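Local coordinates for macro domain-containing protein (Thermosipho africanus, PDB 7OMU) that joins a DarT-family domain to a macro domain, the latter holding adenosine-5-diphosphoribose in the model, at residues 108-119 with 177-186. The protein carries 1 engineered substitution. Numbering follows the deposited sequence.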
ATOM      1  N   ALA A 108      10.109   8.178  -9.029  1.00 84.46           N
ATOM      2  CA  ALA A 108      11.325   7.950  -8.224  1.00 84.27           C
ATOM      3  C   ALA A 108      11.123   8.569  -6.840  1.00 84.04           C
ATOM      4  O   ALA A 108      10.608   9.695  -6.759  1.00 85.07           O
ATOM      5  CB  ALA A 108      12.517   8.536  -8.933  1.00 84.86           C
ATOM      6  N   ILE A 109      11.488   7.838  -5.788  1.00 85.49           N
ATOM      7  CA  ILE A 109      11.523   8.351  -4.389  1.00 85.90           C
ATOM      8  C   ILE A 109      12.989   8.631  -4.049  1.00 84.82           C
ATOM      9  O   ILE A 109      13.799   7.688  -4.078  1.00 84.47           O
ATOM     10  CB  ILE A 109      10.835   7.364  -3.426  1.00 86.77           C
ATOM     11  CG1 ILE A 109       9.346   7.239  -3.761  1.00 89.84           C
ATOM     12  CG2 ILE A 109      11.045   7.764  -1.974  1.00 84.34           C
ATOM     13  CD1 ILE A 109       8.759   5.879  -3.476  1.00 91.30           C
ATOM     14  N   VAL A 110      13.316   9.902  -3.819  1.00 84.23           N
ATOM     15  CA  VAL A 110      14.696  10.367  -3.509  1.00 84.73           C
ATOM     16  C   VAL A 110      14.863  10.307  -1.993  1.00 82.21           C
ATOM     17  O   VAL A 110      14.088  10.979  -1.294  1.00 81.59           O
ATOM     18  CB  VAL A 110      14.962  11.780  -4.063  1.00 85.52           C
ATOM     19  CG1 VAL A 110      16.363  12.272  -3.714  1.00 85.60           C
ATOM     20  CG2 VAL A 110      14.729  11.839  -5.567  1.00 85.60           C
ATOM     21  N   ALA A 111      15.811   9.499  -1.522  1.00 82.47           N
ATOM     22  CA  ALA A 111      16.133   9.328  -0.090  1.00 85.05           C
ATOM     23  C   ALA A 111      17.057  10.465   0.357  1.00 87.61           C
ATOM     24  O   ALA A 111      18.036  10.756  -0.353  1.00 90.26           O
ATOM     25  CB  ALA A 111      16.759   7.978   0.142  1.00 86.80           C
ATOM     26  N   VAL A 112      16.737  11.082   1.494  1.00 88.37           N
ATOM     27  CA  VAL A 112      17.523  12.173   2.135  1.00 91.04           C
ATOM     28  C   VAL A 112      17.944  11.666   3.517  1.00 93.87           C
ATOM     29  O   VAL A 112      17.095  11.060   4.181  1.00 96.11           O
ATOM     30  CB  VAL A 112      16.681  13.460   2.211  1.00 91.66           C
ATOM     31  CG1 VAL A 112      17.404  14.577   2.948  1.00 93.41           C
ATOM     32  CG2 VAL A 112      16.249  13.924   0.829  1.00 90.91           C
ATOM     33  N   LYS A 113      19.197  11.891   3.918  1.00100.29           N
ATOM     34  CA  LYS A 113      19.788  11.339   5.169  1.00107.04           C
ATOM     35  C   LYS A 113      19.072  11.921   6.392  1.00107.86           C
ATOM     36  O   LYS A 113      18.678  13.093   6.332  1.00105.00           O
ATOM     37  CB  LYS A 113      21.290  11.635   5.247  1.00113.67           C
ATOM     38  CG  LYS A 113      22.183  10.650   4.504  1.00120.77           C
ATOM     39  CD  LYS A 113      23.657  10.770   4.858  1.00127.85           C
ATOM     40  CE  LYS A 113      24.334  11.972   4.229  1.00131.59           C
ATOM     41  NZ  LYS A 113      24.474  11.818   2.760  1.00132.52           N
ATOM     42  N   TRP A 114      18.929  11.115   7.452  1.00113.98           N
ATOM     43  CA  TRP A 114      18.454  11.521   8.805  1.00119.15           C
ATOM     44  C   TRP A 114      19.098  12.863   9.183  1.00114.37           C
ATOM     45  O   TRP A 114      18.429  13.706   9.803  1.00106.72           O
ATOM     46  CB  TRP A 114      18.770  10.424   9.842  1.00132.23           C
ATOM     47  CG  TRP A 114      20.191  10.386  10.344  1.00149.11           C
ATOM     48  CD1 TRP A 114      20.736  11.169  11.324  1.00154.47           C
ATOM     49  CD2 TRP A 114      21.249   9.496   9.920  1.00160.26           C
ATOM     50  NE1 TRP A 114      22.051  10.845  11.528  1.00156.64           N
ATOM     51  CE2 TRP A 114      22.396   9.825  10.680  1.00161.78           C
ATOM     52  CE3 TRP A 114      21.349   8.474   8.966  1.00163.44           C
ATOM     53  CZ2 TRP A 114      23.614   9.159  10.518  1.00165.74           C
ATOM     54  CZ3 TRP A 114      22.553   7.819   8.805  1.00166.96           C
ATOM     55  CH2 TRP A 114      23.670   8.159   9.572  1.00168.33           C
ATOM     56  N   THR A 115      20.353  13.041   8.774  1.00114.67           N
ATOM     57  CA  THR A 115      21.287  14.111   9.205  1.00115.25           C
ATOM     58  C   THR A 115      20.702  15.499   8.897  1.00112.90           C
ATOM     59  O   THR A 115      21.136  16.460   9.543  1.00112.62           O
ATOM     60  CB  THR A 115      22.666  13.851   8.584  1.00115.78           C
ATOM     61  OG1 THR A 115      23.639  14.479   9.415  1.00120.06           O
ATOM     62  CG2 THR A 115      22.795  14.342   7.158  1.00117.24           C
ATOM     63  N   ILE A 116      19.745  15.616   7.972  1.00109.69           N
ATOM     64  CA  ILE A 116      19.119  16.926   7.613  1.00110.60           C
ATOM     65  C   ILE A 116      18.257  17.427   8.777  1.00109.19           C
ATOM     66  O   ILE A 116      17.976  18.633   8.821  1.00107.58           O
ATOM     67  CB  ILE A 116      18.308  16.842   6.304  1.00110.08           C
ATOM     68  CG1 ILE A 116      17.991  18.237   5.760  1.00113.64           C
ATOM     69  CG2 ILE A 116      17.043  16.021   6.479  1.00105.16           C
ATOM     70  CD1 ILE A 116      17.655  18.255   4.290  1.00114.22           C
ATOM     71  N   MET A 117      17.855  16.536   9.684  1.00109.35           N
ATOM     72  CA  MET A 117      17.015  16.871  10.866  1.00110.08           C
ATOM     73  C   MET A 117      17.831  17.689  11.878  1.00111.86           C
ATOM     74  O   MET A 117      17.202  18.366  12.725  1.00110.66           O
ATOM     75  CB  MET A 117      16.492  15.599  11.544  1.00109.36           C
ATOM     76  CG  MET A 117      15.624  14.725  10.638  1.00106.05           C
ATOM     77  SD  MET A 117      13.871  15.163  10.692  1.00103.01           S
ATOM     78  CE  MET A 117      13.363  14.188  12.106  1.00104.77           C
ATOM     79  N   LYS A 118      19.168  17.631  11.794  1.00113.33           N
ATOM     80  CA  LYS A 118      20.101  18.380  12.682  1.00117.80           C
ATOM     81  C   LYS A 118      19.956  19.885  12.433  1.00116.83           C
ATOM     82  O   LYS A 118      20.133  20.646  13.403  1.00119.31           O
ATOM     83  CB  LYS A 118      21.558  17.950  12.472  1.00121.18           C
ATOM     84  CG  LYS A 118      21.937  16.597  13.063  1.00121.88           C
ATOM     85  CD  LYS A 118      23.433  16.339  13.069  1.00122.06           C
ATOM     86  CE  LYS A 118      23.794  14.933  13.502  1.00121.52           C
ATOM     87  NZ  LYS A 118      25.262  14.738  13.536  1.00122.36           N
ATOM     88  N   ARG A 119      19.657  20.296  11.193  1.00115.48           N
ATOM     89  CA  ARG A 119      19.374  21.713  10.835  1.00116.49           C
ATOM     90  C   ARG A 119      18.340  22.262  11.824  1.00116.34           C
ATOM     91  O   ARG A 119      17.472  21.483  12.257  1.00110.15           O
ATOM     92  CB  ARG A 119      18.902  21.837   9.381  1.00116.23           C
ATOM     93  CG  ARG A 119      20.033  21.810   8.364  1.00119.28           C
ATOM     94  CD  ARG A 119      19.592  21.824   6.910  1.00119.47           C
ATOM     95  NE  ARG A 119      18.951  23.066   6.504  1.00120.30           N
ATOM     96  CZ  ARG A 119      18.809  23.486   5.245  1.00120.69           C
ATOM     97  NH1 ARG A 119      19.267  22.768   4.229  1.00119.20           N
ATOM     98  NH2 ARG A 119      18.203  24.638   5.009  1.00120.16           N
ATOM     99  N   VAL A 177      17.197  21.591  -0.729  1.00 90.14           N
ATOM    100  CA  VAL A 177      17.951  20.518  -0.022  1.00 91.14           C
ATOM    101  C   VAL A 177      19.218  20.238  -0.832  1.00 94.14           C
ATOM    102  O   VAL A 177      19.085  19.793  -1.992  1.00 95.00           O
ATOM    103  CB  VAL A 177      17.116  19.238   0.142  1.00 88.84           C
ATOM    104  CG1 VAL A 177      17.898  18.159   0.872  1.00 88.43           C
ATOM    105  CG2 VAL A 177      15.794  19.506   0.837  1.00 88.17           C
ATOM    106  N   ASP A 178      20.384  20.504  -0.238  1.00 96.19           N
ATOM    107  CA  ASP A 178      21.717  20.293  -0.863  1.00 99.89           C
ATOM    108  C   ASP A 178      21.824  18.836  -1.310  1.00 98.54           C
ATOM    109  O   ASP A 178      21.573  17.936  -0.511  1.00 98.12           O
ATOM    110  CB  ASP A 178      22.844  20.664   0.105  1.00103.02           C
ATOM    111  CG  ASP A 178      24.217  20.695  -0.542  1.00105.97           C
ATOM    112  OD1 ASP A 178      24.655  19.634  -1.047  1.00106.78           O
ATOM    113  OD2 ASP A 178      24.839  21.778  -0.535  1.00108.95           O
ATOM    114  N   PRO A 179      22.179  18.560  -2.590  1.00 97.19           N
ATOM    115  CA  PRO A 179      22.343  17.191  -3.076  1.00 96.87           C
ATOM    116  C   PRO A 179      23.241  16.268  -2.240  1.00 99.70           C
ATOM    117  O   PRO A 179      23.089  15.069  -2.384  1.00101.10           O
ATOM    118  CB  PRO A 179      22.971  17.383  -4.462  1.00 97.35           C
ATOM    119  CG  PRO A 179      22.424  18.705  -4.924  1.00 97.13           C
ATOM    120  CD  PRO A 179      22.361  19.547  -3.665  1.00 97.65           C
ATOM    121  N   ARG A 180      24.132  16.820  -1.407  1.00103.94           N
ATOM    122  CA  ARG A 180      25.044  16.030  -0.534  1.00105.74           C
ATOM    123  C   ARG A 180      24.264  15.362   0.605  1.00102.02           C
ATOM    124  O   ARG A 180      24.843  14.489   1.261  1.00102.98           O
ATOM    125  CB  ARG A 180      26.171  16.908   0.014  1.00110.59           C
ATOM    126  CG  ARG A 180      27.248  17.221  -1.016  1.00116.10           C
ATOM    127  CD  ARG A 180      28.314  18.163  -0.485  1.00121.10           C
ATOM    128  NE  ARG A 180      27.751  19.443  -0.065  1.00122.73           N
ATOM    129  CZ  ARG A 180      28.460  20.501   0.315  1.00124.58           C
ATOM    130  NH1 ARG A 180      27.838  21.612   0.675  1.00123.42           N
ATOM    131  NH2 ARG A 180      29.782  20.451   0.331  1.00126.35           N
ATOM    132  N   TYR A 181      23.001  15.737   0.820  1.00 99.47           N
ATOM    133  CA  TYR A 181      22.093  15.095   1.806  1.00 97.90           C
ATOM    134  C   TYR A 181      21.402  13.859   1.210  1.00 95.53           C
ATOM    135  O   TYR A 181      20.753  13.135   1.990  1.00 97.70           O
ATOM    136  CB  TYR A 181      21.034  16.084   2.292  1.00 98.37           C
ATOM    137  CG  TYR A 181      21.512  17.090   3.304  1.00100.70           C
ATOM    138  CD1 TYR A 181      21.905  16.690   4.568  1.00101.53           C
ATOM    139  CD2 TYR A 181      21.527  18.446   3.014  1.00103.14           C
ATOM    140  CE1 TYR A 181      22.333  17.610   5.512  1.00104.49           C
ATOM    141  CE2 TYR A 181      21.945  19.379   3.950  1.00105.33           C
ATOM    142  CZ  TYR A 181      22.345  18.958   5.208  1.00104.35           C
ATOM    143  OH  TYR A 181      22.763  19.850   6.149  1.00104.27           O
ATOM    144  N   ILE A 182      21.516  13.617  -0.103  1.00 93.23           N
ATOM    145  CA  ILE A 182      20.799  12.506  -0.805  1.00 91.37           C
ATOM    146  C   ILE A 182      21.552  11.180  -0.599  1.00 91.77           C
ATOM    147  O   ILE A 182      22.734  11.093  -1.010  1.00 92.58           O
ATOM    148  CB  ILE A 182      20.597  12.839  -2.296  1.00 90.84           C
ATOM    149  CG1 ILE A 182      19.722  14.080  -2.472  1.00 91.15           C
ATOM    150  CG2 ILE A 182      20.029  11.646  -3.050  1.00 90.41           C
ATOM    151  CD1 ILE A 182      19.515  14.491  -3.918  1.00 93.22           C
ATOM    152  N   SER A 183      20.871  10.187  -0.006  1.00 89.87           N
ATOM    153  CA  SER A 183      21.382   8.825   0.309  1.00 91.00           C
ATOM    154  C   SER A 183      21.374   7.963  -0.948  1.00 88.59           C
ATOM    155  O   SER A 183      22.396   7.331  -1.248  1.00 93.44           O
ATOM    156  CB  SER A 183      20.545   8.140   1.360  1.00 94.17           C
ATOM    157  OG  SER A 183      20.482   8.889   2.560  1.00102.26           O
ATOM    158  N   ALA A 184      20.220   7.899  -1.606  1.00 84.80           N
ATOM    159  CA  ALA A 184      19.922   6.942  -2.690  1.00 83.86           C
ATOM    160  C   ALA A 184      18.648   7.376  -3.409  1.00 81.96           C
ATOM    161  O   ALA A 184      18.005   8.336  -2.956  1.00 81.70           O
ATOM    162  CB  ALA A 184      19.774   5.559  -2.113  1.00 84.19           C
ATOM    163  N   ILE A 185      18.308   6.687  -4.494  1.00 83.01           N
ATOM    164  CA  ILE A 185      17.031   6.887  -5.235  1.00 82.56           C
ATOM    165  C   ILE A 185      16.355   5.521  -5.363  1.00 80.32           C
ATOM    166  O   ILE A 185      16.998   4.591  -5.891  1.00 77.31           O
ATOM    167  CB  ILE A 185      17.286   7.565  -6.594  1.00 82.94           C
ATOM    168  CG1 ILE A 185      17.871   8.968  -6.416  1.00 82.85           C
ATOM    169  CG2 ILE A 185      16.020   7.588  -7.436  1.00 82.67           C
ATOM    170  CD1 ILE A 185      19.083   9.211  -7.266  1.00 85.87           C
ATOM    171  N   TYR A 186      15.130   5.415  -4.849  1.00 80.08           N
ATOM    172  CA  TYR A 186      14.299   4.189  -4.900  1.00 81.12           C
ATOM    173  C   TYR A 186      13.456   4.241  -6.173  1.00 81.72           C
ATOM    174  O   TYR A 186      13.030   5.334  -6.584  1.00 79.72           O
ATOM    175  CB  TYR A 186      13.476   4.044  -3.618  1.00 81.58           C
ATOM    176  CG  TYR A 186      14.307   3.745  -2.398  1.00 83.54           C
ATOM    177  CD1 TYR A 186      14.755   2.460  -2.130  1.00 84.41           C
ATOM    178  CD2 TYR A 186      14.676   4.752  -1.522  1.00 85.93           C
ATOM    179  CE1 TYR A 186      15.534   2.181  -1.018  1.00 85.21           C
ATOM    180  CE2 TYR A 186      15.454   4.488  -0.406  1.00 87.23           C
ATOM    181  CZ  TYR A 186      15.879   3.198  -0.151  1.00 85.44           C
ATOM    182  OH  TYR A 186      16.642   2.940   0.944  1.00 86.10           O
TER
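Tyr181 lies against the 3-10 turn 114-117, just beyond an antiparallel strand pair in the mixed sheet of the DarT-family domain. Tyr181 CB meets Val112 CG1 at 4.0 Å. With CG anti to the carbonyl carbon (chi1 -77°), the ring reaches out past the turn, crossing the side chains of Thr115 and Ile116 at about a right angle. Tyr181 CG and CD2 both touch Ile116 CD1, while Ile116 CG1 sits almost exactly over the ring centre in a CH-pi contact, 4.2 Å from the centroid of the Tyr181 ring. Thr115 CG2 instead comes in at the edge, in the ring plane, reaching CE1 as well as Tyr181 CD1, the latter at 3.6 Å; CE1 also meets Ile116 CA. At the tip, OH lies beside the Arg119 CD methylene; that arginine's charge is paired with Asp121.

Down the strands, Ile109 and Tyr186 form a hydrogen-bonded pair, and Val110 faces Ile185. Next comes a beta bulge: Ser183 and Ala184 together stand opposite Ala111, whose O accepts from Ser183 N and whose N-H donates to Ala184 O. Strand 25-31 flanks 108-113 on its other side, and its Glu25 takes the Tyr186 hydroxyl. Lys113 bonds twice, its backbone N to Tyr181 O at 2.8 Å and, through a bent side chain, its NZ to Arg180 O at 3.1 Å.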